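Local coordinates for Esterase/lipase-like protein (Caldicellulosiruptor lactoaceticus 6A, PDB 6A6O) that hydrolyses both acetyl esters and xylosides, working as a bifunctional acetyl esterase and 1,4-beta-xylosidase with what is probably an alpha/beta-hydrolase fold, at residues Ser161-Cys166 with Lys210-Phe215; Asn37-His42 with Asn91-Pro96; Pro172-Ala177 with Leu201-Met206; Val113-Lys118 with Asp155-Val160. All coordinates share one frame; numbering follows the deposited sequence.

Contact 1: residues Ser161-Cys166 with Lys210-Phe215; sequences SCRPDC and KTPPTF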
loop_
_atom_site.group_PDB
_atom_site.type_symbol
_atom_site.label_atom_id
_atom_site.label_comp_id
_atom_site.label_asym_id
_atom_site.label_seq_id
_atom_site.Cartn_x
_atom_site.Cartn_y
_atom_site.Cartn_z
ATOM N N SER A 161 -16.218 2.768 -0.904
ATOM C CA SER A 161 -15.307 2.600 0.228
ATOM C C SER A 161 -13.851 2.583 -0.223
ATOM O O SER A 161 -13.513 2.009 -1.263
ATOM C CB SER A 161 -15.621 1.295 0.963
ATOM O OG SER A 161 -14.640 1.010 1.965
ATOM N N CYS A 162 -12.975 3.207 0.574
ATOM C CA CYS A 162 -11.540 3.107 0.342
ATOM C C CYS A 162 -10.858 2.141 1.310
ATOM O O CYS A 162 -9.629 2.165 1.433
ATOM C CB CYS A 162 -10.874 4.486 0.401
ATOM S SG CYS A 162 -10.869 5.266 2.030
ATOM N N ARG A 163 -11.619 1.267 1.960
ATOM C CA ARG A 163 -11.027 0.305 2.885
ATOM C C ARG A 163 -10.459 -0.882 2.115
ATOM O O ARG A 163 -11.197 -1.535 1.365
ATOM C CB ARG A 163 -12.061 -0.170 3.894
ATOM C CG ARG A 163 -11.555 -1.278 4.798
ATOM C CD ARG A 163 -12.657 -1.799 5.723
ATOM N NE ARG A 163 -12.179 -2.761 6.720
ATOM C CZ ARG A 163 -12.110 -4.076 6.514
ATOM N NH1 ARG A 163 -12.467 -4.597 5.343
ATOM N NH2 ARG A 163 -11.697 -4.880 7.482
ATOM N N PRO A 164 -9.176 -1.188 2.251
ATOM C CA PRO A 164 -8.654 -2.406 1.625
ATOM C C PRO A 164 -9.139 -3.643 2.366
ATOM O O PRO A 164 -9.414 -3.615 3.570
ATOM C CB PRO A 164 -7.131 -2.234 1.728
ATOM C CG PRO A 164 -6.927 -1.401 2.946
ATOM C CD PRO A 164 -8.157 -0.482 3.055
ATOM N N ASP A 165 -9.264 -4.744 1.626
ATOM C CA ASP A 165 -9.738 -5.983 2.220
ATOM C C ASP A 165 -8.622 -6.782 2.892
ATOM O O ASP A 165 -8.913 -7.723 3.632
ATOM C CB ASP A 165 -10.446 -6.806 1.146
ATOM C CG ASP A 165 -11.694 -6.115 0.642
ATOM O OD1 ASP A 165 -12.578 -5.833 1.478
ATOM O OD2 ASP A 165 -11.775 -5.810 -0.572
ATOM N N CYS A 166 -7.363 -6.422 2.655
ATOM C CA CYS A 166 -6.218 -6.964 3.383
ATOM C C CYS A 166 -5.053 -6.014 3.154
ATOM O O CYS A 166 -5.076 -5.194 2.230
ATOM C CB CYS A 166 -5.866 -8.394 2.941
ATOM S SG CYS A 166 -5.085 -8.543 1.290
ATOM N N LYS A 210 -11.707 -2.555 13.000
ATOM C CA LYS A 210 -12.065 -2.665 11.590
ATOM C C LYS A 210 -10.862 -2.724 10.653
ATOM O O LYS A 210 -11.048 -2.919 9.449
ATOM C CB LYS A 210 -12.953 -1.488 11.169
ATOM C CG LYS A 210 -14.195 -1.310 12.031
ATOM C CD LYS A 210 -15.014 -2.580 12.085
ATOM C CE LYS A 210 -16.361 -2.329 12.769
ATOM N NZ LYS A 210 -17.148 -3.596 12.893
ATOM N N THR A 211 -9.652 -2.522 11.153
ATOM C CA THR A 211 -8.469 -2.706 10.315
ATOM C C THR A 211 -8.479 -4.115 9.722
ATOM O O THR A 211 -8.766 -5.084 10.442
ATOM C CB THR A 211 -7.198 -2.479 11.137
ATOM O OG1 THR A 211 -7.197 -1.151 11.668
ATOM C CG2 THR A 211 -5.936 -2.673 10.287
ATOM N N PRO A 212 -8.217 -4.270 8.422
ATOM C CA PRO A 212 -8.296 -5.597 7.789
ATOM C C PRO A 212 -7.147 -6.497 8.206
ATOM O O PRO A 212 -6.126 -6.028 8.737
ATOM C CB PRO A 212 -8.224 -5.282 6.282
ATOM C CG PRO A 212 -7.594 -3.941 6.199
ATOM C CD PRO A 212 -8.041 -3.195 7.430
ATOM N N PRO A 213 -7.275 -7.799 7.957
ATOM C CA PRO A 213 -6.164 -8.725 8.219
ATOM C C PRO A 213 -4.883 -8.246 7.551
ATOM O O PRO A 213 -4.897 -7.778 6.410
ATOM C CB PRO A 213 -6.644 -10.044 7.600
ATOM C CG PRO A 213 -8.127 -9.926 7.515
ATOM C CD PRO A 213 -8.449 -8.470 7.365
ATOM N N THR A 214 -3.768 -8.392 8.266
ATOM C CA THR A 214 -2.488 -7.809 7.878
ATOM C C THR A 214 -1.393 -8.867 7.942
ATOM O O THR A 214 -1.398 -9.722 8.827
ATOM C CB THR A 214 -2.142 -6.608 8.794
ATOM O OG1 THR A 214 -3.145 -5.598 8.653
ATOM C CG2 THR A 214 -0.774 -5.980 8.435
ATOM N N PHE A 215 -0.483 -8.817 6.969
ATOM C CA PHE A 215 0.723 -9.638 6.907
ATOM C C PHE A 215 1.898 -8.671 6.926
ATOM O O PHE A 215 1.918 -7.722 6.134
ATOM C CB PHE A 215 0.714 -10.474 5.608
ATOM C CG PHE A 215 1.968 -11.296 5.349
ATOM C CD1 PHE A 215 3.154 -10.695 4.929
ATOM C CD2 PHE A 215 1.918 -12.687 5.433
ATOM C CE1 PHE A 215 4.288 -11.466 4.661
ATOM C CE2 PHE A 215 3.043 -13.468 5.154
ATOM C CZ PHE A 215 4.229 -12.864 4.767
#
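Arg163 reaches across to the backbone carbonyl of Lys210 and takes hold of it with two nitrogens. Its CG lies anti to the backbone N (chi1 174°), and from CB the chain runs extended through CG and CD, which carries the guanidinium out to the other loop. NE is the first atom to bind, at 3.0 Å from Lys210 O and nearly along the C=O axis (162° at the oxygen). CZ, between the two donors, is 3.3 Å from Lys210 O. Of the two terminal nitrogens, NH2 closes a side-on grip at 2.9 Å from Lys210 O, with the donor tilted 34° from the carbonyl plane. That oxygen lies in the guanidinium plane, while Pro212 CB lies over one face, 3.7 Å from Arg163 NH2. The base of the arginine is set by an ST turn, in which Arg163 N donates to Ser161 OG.

Farther along, contact passes to the prolines. Pro164 O is 3.2 Å from Pro212 CG, and the two rings meet through their CG atoms at 4.2 Å. Cys166 CA then makes a CA-H...O contact of 3.4 Å with Pro213 O, just before strand 167-170 and at the start of strand 214-219, neighbouring parallel strands. The CB of Asp165 points away from the other loop, and its OD2 forms a salt bridge with Arg114.

Lys210 O is a neutral acceptor, so the paired hydrogen bonds hold the guanidinium's rotation without neutralising its charge; the attraction is probably that of a cation for a carbonyl dipole rather than of an ion pair.

Contact 2: residues Asn37-His42 with Asn91-Pro96; sequences NPFVPH and NYRVQP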
loop_
_atom_site.group_PDB
_atom_site.type_symbol
_atom_site.label_atom_id
_atom_site.label_comp_id
_atom_site.label_asym_id
_atom_site.label_seq_id
_atom_site.Cartn_x
_atom_site.Cartn_y
_atom_site.Cartn_z
ATOM N N ASN A 37 3.933 21.341 -11.507
ATOM C CA ASN A 37 4.572 20.034 -11.418
ATOM C C ASN A 37 3.937 19.092 -12.434
ATOM O O ASN A 37 2.714 18.893 -12.395
ATOM C CB ASN A 37 4.417 19.485 -10.005
ATOM C CG ASN A 37 5.276 18.258 -9.736
ATOM O OD1 ASN A 37 5.570 17.466 -10.634
ATOM N ND2 ASN A 37 5.666 18.086 -8.474
ATOM N N PRO A 38 4.706 18.511 -13.360
ATOM C CA PRO A 38 4.084 17.730 -14.443
ATOM C C PRO A 38 3.548 16.378 -14.005
ATOM O O PRO A 38 2.782 15.763 -14.757
ATOM C CB PRO A 38 5.224 17.567 -15.455
ATOM C CG PRO A 38 6.463 17.623 -14.624
ATOM C CD PRO A 38 6.168 18.610 -13.522
ATOM N N PHE A 39 3.917 15.888 -12.827
ATOM C CA PHE A 39 3.528 14.535 -12.452
ATOM C C PHE A 39 2.033 14.449 -12.164
ATOM O O PHE A 39 1.482 15.254 -11.405
ATOM C CB PHE A 39 4.316 14.066 -11.232
ATOM C CG PHE A 39 3.919 12.700 -10.771
ATOM C CD1 PHE A 39 4.328 11.581 -11.473
ATOM C CD2 PHE A 39 3.102 12.537 -9.662
ATOM C CE1 PHE A 39 3.952 10.313 -11.070
ATOM C CE2 PHE A 39 2.725 11.274 -9.253
ATOM C CZ PHE A 39 3.152 10.163 -9.961
ATOM N N VAL A 40 1.379 13.458 -12.756
ATOM C CA VAL A 40 -0.033 13.165 -12.526
ATOM C C VAL A 40 -0.121 11.822 -11.805
ATOM O O VAL A 40 0.301 10.804 -12.369
ATOM C CB VAL A 40 -0.818 13.129 -13.844
ATOM C CG1 VAL A 40 -2.255 12.714 -13.588
ATOM C CG2 VAL A 40 -0.755 14.491 -14.525
ATOM N N PRO A 41 -0.649 11.763 -10.577
ATOM C CA PRO A 41 -0.739 10.469 -9.884
ATOM C C PRO A 41 -1.652 9.519 -10.641
ATOM O O PRO A 41 -2.672 9.920 -11.212
ATOM C CB PRO A 41 -1.308 10.834 -8.505
ATOM C CG PRO A 41 -2.036 12.128 -8.731
ATOM C CD PRO A 41 -1.203 12.859 -9.761
ATOM N N HIS A 42 -1.269 8.248 -10.657
ATOM C CA HIS A 42 -1.944 7.289 -11.518
ATOM C C HIS A 42 -1.645 5.878 -11.039
ATOM O O HIS A 42 -0.732 5.649 -10.241
ATOM C CB HIS A 42 -1.493 7.454 -12.973
ATOM C CG HIS A 42 -0.036 7.182 -13.188
ATOM N ND1 HIS A 42 0.941 8.122 -12.949
ATOM C CD2 HIS A 42 0.609 6.075 -13.630
ATOM C CE1 HIS A 42 2.126 7.605 -13.225
ATOM N NE2 HIS A 42 1.950 6.365 -13.645
ATOM N N ASN A 91 1.367 4.864 -8.465
ATOM C CA ASN A 91 2.377 5.909 -8.556
ATOM C C ASN A 91 1.787 7.151 -7.905
ATOM O O ASN A 91 1.187 8.006 -8.557
ATOM C CB ASN A 91 2.811 6.127 -9.999
ATOM C CG ASN A 91 3.759 5.050 -10.462
ATOM O OD1 ASN A 91 4.688 4.681 -9.739
ATOM N ND2 ASN A 91 3.527 4.522 -11.663
ATOM N N TYR A 92 1.949 7.225 -6.588
ATOM C CA TYR A 92 1.441 8.315 -5.780
ATOM C C TYR A 92 2.420 9.485 -5.776
ATOM O O TYR A 92 3.608 9.341 -6.078
ATOM C CB TYR A 92 1.211 7.828 -4.349
ATOM C CG TYR A 92 2.437 7.194 -3.712
ATOM C CD1 TYR A 92 3.349 7.965 -2.986
ATOM C CD2 TYR A 92 2.668 5.823 -3.806
ATOM C CE1 TYR A 92 4.469 7.389 -2.377
ATOM C CE2 TYR A 92 3.787 5.235 -3.186
ATOM C CZ TYR A 92 4.684 6.031 -2.487
ATOM O OH TYR A 92 5.807 5.481 -1.889
ATOM N N ARG A 93 1.910 10.649 -5.384
ATOM C CA ARG A 93 2.728 11.855 -5.369
ATOM C C ARG A 93 3.807 11.785 -4.294
ATOM O O ARG A 93 3.611 11.205 -3.216
ATOM C CB ARG A 93 1.849 13.079 -5.140
ATOM C CG ARG A 93 1.188 13.584 -6.414
ATOM C CD ARG A 93 0.200 14.697 -6.127
ATOM N NE ARG A 93 -1.068 14.203 -5.610
ATOM C CZ ARG A 93 -2.077 14.987 -5.256
ATOM N NH1 ARG A 93 -1.949 16.309 -5.352
ATOM N NH2 ARG A 93 -3.202 14.461 -4.797
ATOM N N VAL A 94 4.951 12.405 -4.593
ATOM C CA VAL A 94 6.095 12.469 -3.702
ATOM C C VAL A 94 6.608 13.910 -3.661
ATOM O O VAL A 94 6.041 14.802 -4.286
ATOM C CB VAL A 94 7.215 11.495 -4.122
ATOM C CG1 VAL A 94 6.745 10.053 -3.984
ATOM C CG2 VAL A 94 7.675 11.776 -5.562
ATOM N N GLN A 95 7.696 14.109 -2.919
ATOM C CA GLN A 95 8.332 15.412 -2.771
ATOM C C GLN A 95 8.487 16.083 -4.136
ATOM O O GLN A 95 8.921 15.434 -5.093
ATOM C CB GLN A 95 9.701 15.233 -2.112
ATOM C CG GLN A 95 10.346 16.494 -1.571
ATOM C CD GLN A 95 11.645 16.199 -0.847
ATOM O OE1 GLN A 95 12.627 15.769 -1.458
ATOM N NE2 GLN A 95 11.654 16.413 0.462
ATOM N N PRO A 96 8.175 17.389 -4.265
ATOM C CA PRO A 96 7.873 18.345 -3.193
ATOM C C PRO A 96 6.444 18.328 -2.679
ATOM O O PRO A 96 6.098 19.176 -1.862
ATOM C CB PRO A 96 8.179 19.700 -3.848
ATOM C CG PRO A 96 7.865 19.488 -5.271
ATOM C CD PRO A 96 8.218 18.050 -5.584
HETATM O O HOH W 1 6.874 15.397 -7.315
#
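Asn91 O is approached by three residues of the 37-42 segment: His42 N hydrogen-bonds to it at 3.2 Å (161° at the hydrogen), Pro41 CA makes a CA-H...O contact at 3.4 Å, and Phe39 CZ brings the ring edge to 3.2 Å from it. With Asn91 N donating to His42 O at 2.9 Å, this is an antiparallel hydrogen-bonded pair, where strand 42-46 begins beside the end of strand 86-91 in the central sheet. The side chains of the pair lie on the same face, alongside one another. His42 CG sits between its own backbone N and carbonyl carbon (chi1 63°), which folds the ring back until ND1 donates in the ring plane to Val40 O, 2.8 Å away. One ring face thereby receives Asn91 CB in a CH-pi contact, 3.9 Å from the His42 ring centroid and 22° off its normal. With an alanine here instead of His42, Val40 O would probably lose this donor and Asn91 CB the ring face it rests on. Asn91 OD1 accepts a hydrogen bond from Arg68 NE. Phe39 also sets its edge against Arg93 CG, whose guanidinium continues to a salt bridge with Asp105 on helix 101-115. At the far end Asn37 OD1 closes an Asx turn onto Phe39 N, while water 1 accepts from Asn37 ND2 at 3.2 Å and donates to Gln95 O at 3.0 Å.

Contact 3: residues Pro172-Ala177 with Leu201-Met206; sequences PVISLA and LSSHNM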
loop_
_atom_site.group_PDB
_atom_site.type_symbol
_atom_site.label_atom_id
_atom_site.label_comp_id
_atom_site.label_asym_id
_atom_site.label_seq_id
_atom_site.Cartn_x
_atom_site.Cartn_y
_atom_site.Cartn_z
ATOM N N PRO A 172 8.002 -1.974 6.730
ATOM C CA PRO A 172 7.303 -0.683 6.679
ATOM C C PRO A 172 7.842 0.384 7.624
ATOM O O PRO A 172 8.228 0.115 8.765
ATOM C CB PRO A 172 5.870 -1.055 7.093
ATOM C CG PRO A 172 6.085 -2.207 8.040
ATOM C CD PRO A 172 7.177 -3.009 7.382
ATOM N N VAL A 173 7.850 1.618 7.113
ATOM C CA VAL A 173 7.789 2.806 7.952
ATOM C C VAL A 173 6.425 2.833 8.625
ATOM O O VAL A 173 5.400 2.714 7.952
ATOM C CB VAL A 173 8.017 4.053 7.085
ATOM C CG1 VAL A 173 7.712 5.330 7.842
ATOM C CG2 VAL A 173 9.455 4.045 6.518
ATOM N N ILE A 174 6.400 2.957 9.954
ATOM C CA ILE A 174 5.131 2.887 10.683
ATOM C C ILE A 174 5.032 4.089 11.609
ATOM O O ILE A 174 4.072 4.875 11.546
ATOM C CB ILE A 174 5.006 1.569 11.483
ATOM C CG1 ILE A 174 4.824 0.364 10.551
ATOM C CG2 ILE A 174 3.836 1.634 12.477
ATOM C CD1 ILE A 174 3.500 0.343 9.760
ATOM N N SER A 175 6.028 4.229 12.477
ATOM C CA SER A 175 6.081 5.315 13.443
ATOM C C SER A 175 6.801 6.529 12.858
ATOM O O SER A 175 7.833 6.398 12.188
ATOM C CB SER A 175 6.792 4.841 14.712
ATOM O OG SER A 175 7.025 5.916 15.595
ATOM N N LEU A 176 6.261 7.712 13.132
ATOM C CA LEU A 176 6.849 8.955 12.649
ATOM C C LEU A 176 7.815 9.531 13.681
ATOM O O LEU A 176 8.726 10.286 13.341
ATOM C CB LEU A 176 5.757 9.975 12.323
ATOM C CG LEU A 176 5.109 9.855 10.943
ATOM C CD1 LEU A 176 4.699 11.223 10.419
ATOM C CD2 LEU A 176 6.048 9.162 9.967
ATOM N N ALA A 177 7.607 9.168 14.944
ATOM C CA ALA A 177 8.457 9.643 16.032
ATOM C C ALA A 177 9.505 8.598 16.397
ATOM O O ALA A 177 10.504 8.437 15.697
ATOM C CB ALA A 177 7.614 10.001 17.245
ATOM N N LEU A 201 -0.308 10.062 12.102
ATOM C CA LEU A 201 0.365 9.402 10.990
ATOM C C LEU A 201 1.389 8.370 11.455
ATOM O O LEU A 201 2.089 7.781 10.620
ATOM C CB LEU A 201 1.038 10.437 10.093
ATOM C CG LEU A 201 0.066 11.463 9.519
ATOM C CD1 LEU A 201 0.845 12.477 8.675
ATOM C CD2 LEU A 201 -1.032 10.782 8.692
ATOM N N SER A 202 1.503 8.144 12.762
ATOM C CA SER A 202 2.183 6.956 13.276
ATOM C C SER A 202 1.121 5.862 13.286
ATOM O O SER A 202 0.250 5.832 14.163
ATOM C CB SER A 202 2.779 7.225 14.654
ATOM O OG SER A 202 3.805 8.207 14.561
ATOM N N SER A 203 1.153 4.992 12.273
ATOM C CA SER A 203 -0.061 4.262 11.924
ATOM C C SER A 203 -0.438 3.210 12.959
ATOM O O SER A 203 -1.613 2.831 13.022
ATOM C CB SER A 203 0.082 3.623 10.540
ATOM O OG SER A 203 1.187 2.724 10.480
ATOM N N HIS A 204 0.509 2.745 13.784
ATOM C CA HIS A 204 0.124 1.816 14.847
ATOM C C HIS A 204 -0.859 2.462 15.821
ATOM O O HIS A 204 -1.683 1.763 16.425
ATOM C CB HIS A 204 1.362 1.276 15.585
ATOM C CG HIS A 204 2.154 2.310 16.323
ATOM N ND1 HIS A 204 2.853 3.317 15.685
ATOM C CD2 HIS A 204 2.382 2.479 17.648
ATOM C CE1 HIS A 204 3.469 4.062 16.585
ATOM N NE2 HIS A 204 3.204 3.570 17.784
ATOM N N ASN A 205 -0.823 3.795 15.947
ATOM C CA ASN A 205 -1.757 4.516 16.812
ATOM C C ASN A 205 -3.199 4.462 16.308
ATOM O O ASN A 205 -4.134 4.682 17.094
ATOM C CB ASN A 205 -1.349 5.994 16.922
ATOM C CG ASN A 205 -0.116 6.219 17.770
ATOM O OD1 ASN A 205 0.159 5.490 18.732
ATOM N ND2 ASN A 205 0.637 7.259 17.425
ATOM N N MET A 206 -3.404 4.196 15.019
ATOM C CA MET A 206 -4.712 4.330 14.397
ATOM C C MET A 206 -5.357 2.995 14.057
ATOM O O MET A 206 -6.440 2.975 13.464
ATOM C CB MET A 206 -4.588 5.201 13.143
ATOM C CG MET A 206 -4.082 6.592 13.469
ATOM S SD MET A 206 -5.398 7.572 14.250
ATOM C CE MET A 206 -6.574 7.624 12.904
#
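Ile174 meets the 201-206 turn with both its carbonyl and its side chain. Ile174 O accepts from Ser203 N at 3.0 Å, the donor standing 38° out of the carbonyl plane, and the same oxygen has a CA-H...O contact with Ser202 CA at 3.3 Å. Two carbons of the side chain close on Ser203 OG, CD1 of Ile174 at 3.4 Å and CG2 at 3.5 Å; that hydroxyl is hydrogen-bonded in turn to Ser140 OG. Ile174 CG2 also lies 3.8 Å from His204 ND1, a buried nitrogen for which the model contains no partner. Ser175 comes next, touching the same imidazole obliquely through its CB.

At Leu176 the backbone becomes the donor: Leu176 N points almost straight at Ser202 OG, 2.9 Å away with 167° at the hydrogen. The Ser202 hydroxyl, beside its own backbone N (chi1 -65°), is also hydrogen-bonded to Val198 O and so ties the loop 172-177 to the end of helix 195-200. Replacing Ser202 with an alanine would probably leave both Leu176 N and Val198 O without their hydroxyl partner. The leucine side chain adds an apolar contact, Leu176 CD1 to Leu201 CB at 3.8 Å.

The contact is buried beyond the C-terminal end of strand 167-170. Ile174 and Ser203 both rest on Phe233 of helix 228-239, Leu176 touches His137 of helix 134-142, and Leu176 and Leu201 share Leu189 of helix 182-189.

Contact 4: residues Val113-Lys118 with Asp155-Val160; sequences VRYFSK and DPVERV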
loop_
_atom_site.group_PDB
_atom_site.type_symbol
_atom_site.label_atom_id
_atom_site.label_comp_id
_atom_site.label_asym_id
_atom_site.label_seq_id
_atom_site.Cartn_x
_atom_site.Cartn_y
_atom_site.Cartn_z
ATOM N N VAL A 113 -10.341 1.517 -8.171
ATOM C CA VAL A 113 -10.317 0.109 -8.546
ATOM C C VAL A 113 -11.617 -0.575 -8.136
ATOM O O VAL A 113 -12.168 -1.395 -8.880
ATOM C CB VAL A 113 -9.085 -0.585 -7.935
ATOM C CG1 VAL A 113 -9.131 -2.083 -8.213
ATOM C CG2 VAL A 113 -7.801 0.027 -8.485
ATOM N N ARG A 114 -12.136 -0.248 -6.952
ATOM C CA ARG A 114 -13.383 -0.861 -6.521
ATOM C C ARG A 114 -14.541 -0.411 -7.404
ATOM O O ARG A 114 -15.417 -1.215 -7.748
ATOM C CB ARG A 114 -13.657 -0.520 -5.059
ATOM C CG ARG A 114 -14.825 -1.257 -4.467
ATOM C CD ARG A 114 -14.797 -1.188 -2.937
ATOM N NE ARG A 114 -13.965 -2.251 -2.374
ATOM C CZ ARG A 114 -13.061 -2.071 -1.410
ATOM N NH1 ARG A 114 -12.849 -0.862 -0.896
ATOM N NH2 ARG A 114 -12.370 -3.102 -0.962
ATOM N N TYR A 115 -14.548 0.868 -7.784
ATOM C CA TYR A 115 -15.622 1.387 -8.629
ATOM C C TYR A 115 -15.642 0.688 -9.984
ATOM O O TYR A 115 -16.712 0.345 -10.498
ATOM C CB TYR A 115 -15.461 2.893 -8.816
ATOM C CG TYR A 115 -16.501 3.491 -9.743
ATOM C CD1 TYR A 115 -17.813 3.653 -9.321
ATOM C CD2 TYR A 115 -16.170 3.877 -11.038
ATOM C CE1 TYR A 115 -18.781 4.202 -10.168
ATOM C CE2 TYR A 115 -17.129 4.427 -11.896
ATOM C CZ TYR A 115 -18.428 4.580 -11.451
ATOM O OH TYR A 115 -19.386 5.122 -12.283
ATOM N N PHE A 116 -14.469 0.476 -10.577
ATOM C CA PHE A 116 -14.339 -0.165 -11.874
ATOM C C PHE A 116 -14.122 -1.670 -11.773
ATOM O O PHE A 116 -13.658 -2.278 -12.743
ATOM C CB PHE A 116 -13.192 0.475 -12.657
ATOM C CG PHE A 116 -13.526 1.821 -13.222
ATOM C CD1 PHE A 116 -14.466 1.944 -14.235
ATOM C CD2 PHE A 116 -12.885 2.961 -12.761
ATOM C CE1 PHE A 116 -14.772 3.179 -14.765
ATOM C CE2 PHE A 116 -13.195 4.205 -13.288
ATOM C CZ PHE A 116 -14.134 4.313 -14.286
ATOM N N SER A 117 -14.449 -2.282 -10.632
ATOM C CA SER A 117 -14.104 -3.688 -10.422
ATOM C C SER A 117 -14.803 -4.599 -11.428
ATOM O O SER A 117 -14.197 -5.553 -11.933
ATOM C CB SER A 117 -14.441 -4.113 -8.990
ATOM O OG SER A 117 -15.812 -3.912 -8.672
ATOM N N LYS A 118 -16.076 -4.335 -11.727
ATOM C CA LYS A 118 -16.771 -5.182 -12.693
ATOM C C LYS A 118 -16.112 -5.090 -14.064
ATOM O O LYS A 118 -15.896 -6.110 -14.730
ATOM C CB LYS A 118 -18.247 -4.793 -12.773
ATOM C CG LYS A 118 -19.088 -5.755 -13.603
ATOM C CD LYS A 118 -20.572 -5.607 -13.293
ATOM C CE LYS A 118 -21.426 -6.087 -14.455
ATOM N NZ LYS A 118 -22.708 -5.333 -14.541
ATOM N N ASP A 155 -19.369 12.738 -7.601
ATOM C CA ASP A 155 -18.455 11.792 -8.232
ATOM C C ASP A 155 -18.824 10.393 -7.762
ATOM O O ASP A 155 -18.682 10.100 -6.563
ATOM C CB ASP A 155 -17.013 12.114 -7.852
ATOM C CG ASP A 155 -15.986 11.327 -8.653
ATOM O OD1 ASP A 155 -16.327 10.271 -9.226
ATOM O OD2 ASP A 155 -14.823 11.778 -8.710
ATOM N N PRO A 156 -19.288 9.502 -8.643
ATOM C CA PRO A 156 -19.650 8.148 -8.194
ATOM C C PRO A 156 -18.490 7.401 -7.560
ATOM O O PRO A 156 -18.714 6.551 -6.688
ATOM C CB PRO A 156 -20.121 7.456 -9.480
ATOM C CG PRO A 156 -20.431 8.587 -10.437
ATOM C CD PRO A 156 -19.484 9.686 -10.092
ATOM N N VAL A 157 -17.257 7.689 -7.979
ATOM C CA VAL A 157 -16.101 7.021 -7.381
ATOM C C VAL A 157 -15.997 7.363 -5.899
ATOM O O VAL A 157 -15.635 6.516 -5.073
ATOM C CB VAL A 157 -14.814 7.392 -8.139
ATOM C CG1 VAL A 157 -13.583 6.799 -7.434
ATOM C CG2 VAL A 157 -14.876 6.891 -9.567
ATOM N N GLU A 158 -16.326 8.606 -5.537
ATOM C CA GLU A 158 -16.233 9.021 -4.141
ATOM C C GLU A 158 -17.287 8.371 -3.253
ATOM O O GLU A 158 -17.161 8.423 -2.023
ATOM C CB GLU A 158 -16.320 10.547 -4.060
ATOM C CG GLU A 158 -15.102 11.244 -4.622
ATOM C CD GLU A 158 -13.840 10.980 -3.798
ATOM O OE1 GLU A 158 -13.946 10.920 -2.555
ATOM O OE2 GLU A 158 -12.743 10.844 -4.392
ATOM N N ARG A 159 -18.304 7.742 -3.833
ATOM C CA ARG A 159 -19.302 7.039 -3.042
ATOM C C ARG A 159 -18.814 5.678 -2.575
ATOM O O ARG A 159 -19.489 5.042 -1.763
ATOM C CB ARG A 159 -20.595 6.871 -3.849
ATOM C CG ARG A 159 -21.130 8.189 -4.399
ATOM C CD ARG A 159 -22.222 7.999 -5.438
ATOM N NE ARG A 159 -22.458 9.240 -6.174
ATOM C CZ ARG A 159 -23.035 9.306 -7.371
ATOM N NH1 ARG A 159 -23.452 8.200 -7.972
ATOM N NH2 ARG A 159 -23.203 10.482 -7.965
ATOM N N VAL A 160 -17.656 5.237 -3.051
ATOM C CA VAL A 160 -17.169 3.875 -2.844
ATOM C C VAL A 160 -16.198 3.861 -1.670
ATOM O O VAL A 160 -15.447 4.824 -1.463
ATOM C CB VAL A 160 -16.498 3.367 -4.134
ATOM C CG1 VAL A 160 -15.862 2.026 -3.930
ATOM C CG2 VAL A 160 -17.520 3.329 -5.285
#
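Tyr115 and Arg114, at the end of helix 101-115, pack onto one turn of the 155-160 segment by apolar contact. The close part centres on the two valines. Val160 CG1 wedges against the aliphatic stem of Arg114, 3.5 Å from both CG and CD of that arginine. Beside it, the buried Val157 sets CG2 over one face of the Tyr115 ring in a CH-pi contact, 4.0 Å from the centroid and 28° off the normal, with Tyr115 CD2 its nearest ring atom at 3.6 Å. The tyrosine CG is anti to its backbone N (chi1 177°), a torsion that sends the ring out across the turn.

The looser approach is at the ring edge, where Val160 CG2 comes no nearer than 4.1 Å to Tyr115 CD1. Solvent reaches the other end: Tyr115 is exposed overall, and its outer half meets chiefly the partly exposed Pro156, whose CB is 3.6 Å from Tyr115 CE1 and 3.7 Å from Tyr115 OH. An Asx turn, Asp155 OD1 to Val157 N, shapes the segment here.

Polar ties lie around this apolar patch. Arg114 sends its guanidinium past Val160 to Pro124 O and the carbonyls of Ser161 and Arg163, while Glu158 and Asp155 pair with Arg108. The turn thus lies against the outer side of helix 101-115, near its C-terminal end, whereas Val113 on the inner side of that helix packs on strands 54-60 and 127-132.

Along the chain contact 2 closes first, contact 4 follows, and contact 3 then falls within the interval spanned by contact 1. Contacts 1 and 2 lie at strand ends of one mixed sheet; contacts 3 and 4 lie among its flanking loops and helices. Contact 2 sits where strands 42-46 and 86-91 meet, while contact 1 feeds strands 167-170 and 214-219 on the opposite side of the chain's centre, the two centres about 25 Å apart. Contacts 1 and 4, about 17 Å between centres, touch directly through the Arg114-Asp165 salt bridge. Contacts 3 and 4 are the most distant pair, about 28 Å between centres. Together they fasten loops and helix ends around a core consistent with an alpha/beta hydrolase.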